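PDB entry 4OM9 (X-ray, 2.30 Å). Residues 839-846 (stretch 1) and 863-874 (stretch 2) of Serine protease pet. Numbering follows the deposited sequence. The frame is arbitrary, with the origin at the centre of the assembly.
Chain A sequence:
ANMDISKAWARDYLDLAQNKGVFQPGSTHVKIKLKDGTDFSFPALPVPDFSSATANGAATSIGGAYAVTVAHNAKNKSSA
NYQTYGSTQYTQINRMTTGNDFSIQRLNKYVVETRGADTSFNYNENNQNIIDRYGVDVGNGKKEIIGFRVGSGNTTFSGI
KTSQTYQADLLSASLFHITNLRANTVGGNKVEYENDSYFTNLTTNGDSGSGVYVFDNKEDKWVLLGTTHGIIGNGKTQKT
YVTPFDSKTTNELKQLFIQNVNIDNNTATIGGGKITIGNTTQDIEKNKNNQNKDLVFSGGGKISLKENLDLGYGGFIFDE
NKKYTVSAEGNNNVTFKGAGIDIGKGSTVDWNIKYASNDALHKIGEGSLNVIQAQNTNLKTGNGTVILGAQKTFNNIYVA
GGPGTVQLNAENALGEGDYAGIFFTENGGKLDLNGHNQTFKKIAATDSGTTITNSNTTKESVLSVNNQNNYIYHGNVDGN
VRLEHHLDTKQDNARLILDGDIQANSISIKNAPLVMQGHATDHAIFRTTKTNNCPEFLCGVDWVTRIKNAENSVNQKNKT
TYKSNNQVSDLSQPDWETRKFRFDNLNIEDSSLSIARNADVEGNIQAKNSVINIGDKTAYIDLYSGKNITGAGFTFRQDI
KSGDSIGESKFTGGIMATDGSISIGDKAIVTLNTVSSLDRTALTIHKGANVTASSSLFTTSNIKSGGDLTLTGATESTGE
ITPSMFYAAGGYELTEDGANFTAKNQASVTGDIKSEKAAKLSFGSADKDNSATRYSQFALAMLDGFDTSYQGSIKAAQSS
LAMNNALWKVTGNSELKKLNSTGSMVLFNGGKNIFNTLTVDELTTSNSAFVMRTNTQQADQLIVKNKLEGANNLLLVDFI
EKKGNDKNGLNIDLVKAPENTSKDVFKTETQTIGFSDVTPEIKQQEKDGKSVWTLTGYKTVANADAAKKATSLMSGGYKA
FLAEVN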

# COMPACT_ATOMS: atom_id res chain seq x y z
N THR A 839 -42.12 15.51 21.33
CA THR A 839 -43.03 14.39 21.33
C THR A 839 -42.44 12.96 21.23
O THR A 839 -42.33 12.43 20.15
CB THR A 839 -44.01 14.62 20.17
OG1 THR A 839 -44.74 15.81 20.43
CG2 THR A 839 -44.96 13.51 20.01
N VAL A 840 -42.15 12.32 22.36
CA VAL A 840 -41.61 10.94 22.43
C VAL A 840 -42.60 9.74 22.53
O VAL A 840 -43.79 9.93 22.60
CB VAL A 840 -40.62 10.81 23.59
N ASP A 841 -42.09 8.50 22.52
CA ASP A 841 -42.87 7.23 22.49
C ASP A 841 -42.28 6.15 23.37
O ASP A 841 -42.54 4.97 23.18
CB ASP A 841 -42.95 6.64 21.10
CG ASP A 841 -43.91 7.34 20.23
OD1 ASP A 841 -44.23 8.50 20.54
OD2 ASP A 841 -44.33 6.75 19.23
N GLU A 842 -41.47 6.57 24.31
CA GLU A 842 -40.95 5.70 25.32
C GLU A 842 -39.94 6.52 26.05
O GLU A 842 -38.78 6.21 26.11
CB GLU A 842 -40.35 4.44 24.73
CG GLU A 842 -39.77 3.51 25.77
CD GLU A 842 -39.90 2.06 25.41
OE1 GLU A 842 -40.57 1.75 24.42
OE2 GLU A 842 -39.34 1.21 26.12
N LEU A 843 -40.40 7.63 26.59
CA LEU A 843 -39.55 8.56 27.32
C LEU A 843 -39.24 8.07 28.73
O LEU A 843 -40.00 8.31 29.67
CB LEU A 843 -40.20 9.95 27.39
CG LEU A 843 -39.44 11.03 28.15
CD1 LEU A 843 -37.98 11.05 27.76
CD2 LEU A 843 -40.06 12.39 27.87
N THR A 844 -38.11 7.38 28.86
CA THR A 844 -37.70 6.80 30.13
C THR A 844 -36.63 7.63 30.82
O THR A 844 -35.56 7.13 31.15
CB THR A 844 -37.16 5.36 29.93
OG1 THR A 844 -37.82 4.76 28.81
CG2 THR A 844 -37.38 4.51 31.17
N THR A 845 -36.91 8.91 31.05
CA THR A 845 -35.92 9.81 31.65
C THR A 845 -35.62 9.44 33.09
O THR A 845 -36.50 9.46 33.96
CB THR A 845 -36.38 11.28 31.60
OG1 THR A 845 -35.62 12.05 32.54
CG2 THR A 845 -37.87 11.40 31.94
N SER A 846 -34.36 9.10 33.35
CA SER A 846 -33.95 8.60 34.65
C SER A 846 -33.40 9.69 35.56
O SER A 846 -32.93 9.38 36.66
CB SER A 846 -32.91 7.49 34.50
OG SER A 846 -32.40 7.07 35.77
N ILE A 863 -45.73 16.38 25.65
CA ILE A 863 -44.67 15.39 25.43
C ILE A 863 -45.12 13.95 25.22
O ILE A 863 -45.81 13.63 24.25
CB ILE A 863 -43.68 15.37 26.61
N VAL A 864 -44.71 13.10 26.15
CA VAL A 864 -44.64 11.66 25.94
C VAL A 864 -46.01 11.01 25.70
O VAL A 864 -46.96 11.23 26.46
CB VAL A 864 -43.92 10.99 27.14
CG1 VAL A 864 -44.17 11.78 28.41
CG2 VAL A 864 -44.33 9.56 27.29
N LYS A 865 -46.09 10.22 24.64
CA LYS A 865 -47.36 9.65 24.19
C LYS A 865 -47.63 8.27 24.78
O LYS A 865 -48.77 7.95 25.11
CB LYS A 865 -47.38 9.58 22.66
CG LYS A 865 -48.78 9.49 22.07
CD LYS A 865 -48.76 9.66 20.56
CE LYS A 865 -48.38 8.38 19.84
NZ LYS A 865 -49.46 7.36 19.90
N ASN A 866 -46.58 7.45 24.92
CA ASN A 866 -46.76 6.07 25.37
C ASN A 866 -45.95 5.70 26.62
O ASN A 866 -45.51 4.56 26.78
CB ASN A 866 -46.42 5.11 24.23
CG ASN A 866 -47.50 5.07 23.17
OD1 ASN A 866 -48.68 4.94 23.47
ND2 ASN A 866 -47.10 5.19 21.91
N LYS A 867 -45.75 6.69 27.49
CA LYS A 867 -45.39 6.48 28.89
C LYS A 867 -44.06 5.77 29.16
O LYS A 867 -43.12 5.86 28.38
CB LYS A 867 -46.52 5.71 29.60
CG LYS A 867 -47.73 6.56 29.97
CD LYS A 867 -48.58 6.94 28.77
CE LYS A 867 -49.27 5.73 28.17
NZ LYS A 867 -50.31 5.17 29.08
N LEU A 868 -44.02 5.06 30.29
CA LEU A 868 -42.81 4.48 30.86
C LEU A 868 -41.74 5.55 31.11
O LEU A 868 -41.01 5.92 30.20
CB LEU A 868 -42.24 3.38 29.97
CG LEU A 868 -40.96 2.74 30.50
CD1 LEU A 868 -41.16 2.22 31.92
CD2 LEU A 868 -40.48 1.62 29.59
N GLU A 869 -41.68 6.03 32.34
CA GLU A 869 -40.71 7.06 32.72
C GLU A 869 -39.76 6.53 33.80
O GLU A 869 -39.71 5.33 34.05
CB GLU A 869 -41.42 8.32 33.20
CG GLU A 869 -42.05 9.16 32.08
CD GLU A 869 -43.22 8.47 31.40
OE1 GLU A 869 -43.63 8.93 30.32
OE2 GLU A 869 -43.75 7.49 31.96
N GLY A 870 -39.00 7.43 34.43
CA GLY A 870 -37.95 7.03 35.35
C GLY A 870 -37.93 7.71 36.71
O GLY A 870 -38.86 8.44 37.06
N ALA A 871 -36.86 7.48 37.47
CA ALA A 871 -36.74 7.99 38.83
C ALA A 871 -36.09 9.38 38.88
O ALA A 871 -35.29 9.73 38.01
CB ALA A 871 -35.95 7.00 39.69
N ASN A 872 -36.47 10.15 39.90
CA ASN A 872 -36.00 11.52 40.16
C ASN A 872 -36.57 12.59 39.22
O ASN A 872 -37.66 13.10 39.46
CB ASN A 872 -34.47 11.59 40.13
CG ASN A 872 -33.87 11.91 41.49
OD1 ASN A 872 -33.77 13.07 41.88
ND2 ASN A 872 -33.47 10.87 42.21
N ASN A 873 -35.82 12.92 38.17
CA ASN A 873 -36.22 13.93 37.18
C ASN A 873 -36.45 15.33 37.74
O ASN A 873 -36.28 15.56 38.94
CB ASN A 873 -37.48 13.48 36.43
CG ASN A 873 -37.28 12.17 35.68
OD1 ASN A 873 -36.18 11.65 35.62
ND2 ASN A 873 -38.36 11.65 35.11
N LEU A 874 -36.84 16.25 36.86
CA LEU A 874 -37.04 17.65 37.23
C LEU A 874 -37.78 18.44 36.16
O LEU A 874 -37.16 19.03 35.28
CB LEU A 874 -35.69 18.34 37.50
CG LEU A 874 -35.34 18.60 38.96
CD1 LEU A 874 -34.31 19.72 39.07
CD2 LEU A 874 -36.60 18.93 39.77

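Two chain segments can run side by side, neither adopting regular secondary structure, and still bury a considerable surface with few clear hydrogen bonds. This pair of stretches in Serine protease pet is a clear example: 728 Å² is covered, counting both sides, yet the geometry settles one hydrogen bond across the contact, from Lys 865 N to Val 840 O at 3.1 Å, with a nearly straight N-H...O angle of 162°.

Beyond that bond, much of the packing centres on Leu 843, which has the largest area covered by the opposing stretch. Its chi1 is t and chi2 p, and its CB lies 3.9 Å from Val 864 CB, an apolar contact between two buried residues. Its backbone is less comfortably placed. Leu 843 O stands 2.6 Å from Leu 868 O, and since both are acceptors, no hydrogen bond can join them. Each carbonyl instead meets a CA-H group: Leu 843 O lies 3.4 Å from Glu 869 CA, and Leu 868 O lies 3.4 Å from Thr 844 CA, the former with the straighter geometry at the hydrogen, 149° against 128°.

Leu 868 is second in covered area, although it is exposed in the whole assembly. Its CB points sideways, but the end of the side chain comes nearer to the other stretch, where Leu 868 CD2 is 3.7 Å from Glu 842 OE2 and Leu 868 CG is 4.0 Å from Thr 844 CG2.

Thr 845 comes third, and its carbonyl shows how close packing constrains a site. Thr 845 O is 3.2 Å from Gly 870 CA; an ideal CB on that glycine would fall 2.3 Å from Thr 845 O, a clash. Gly 870 N is also near, 3.3 Å from Thr 845 O, but the angle is too poor for a hydrogen bond. Proximity alone therefore does not establish bonding.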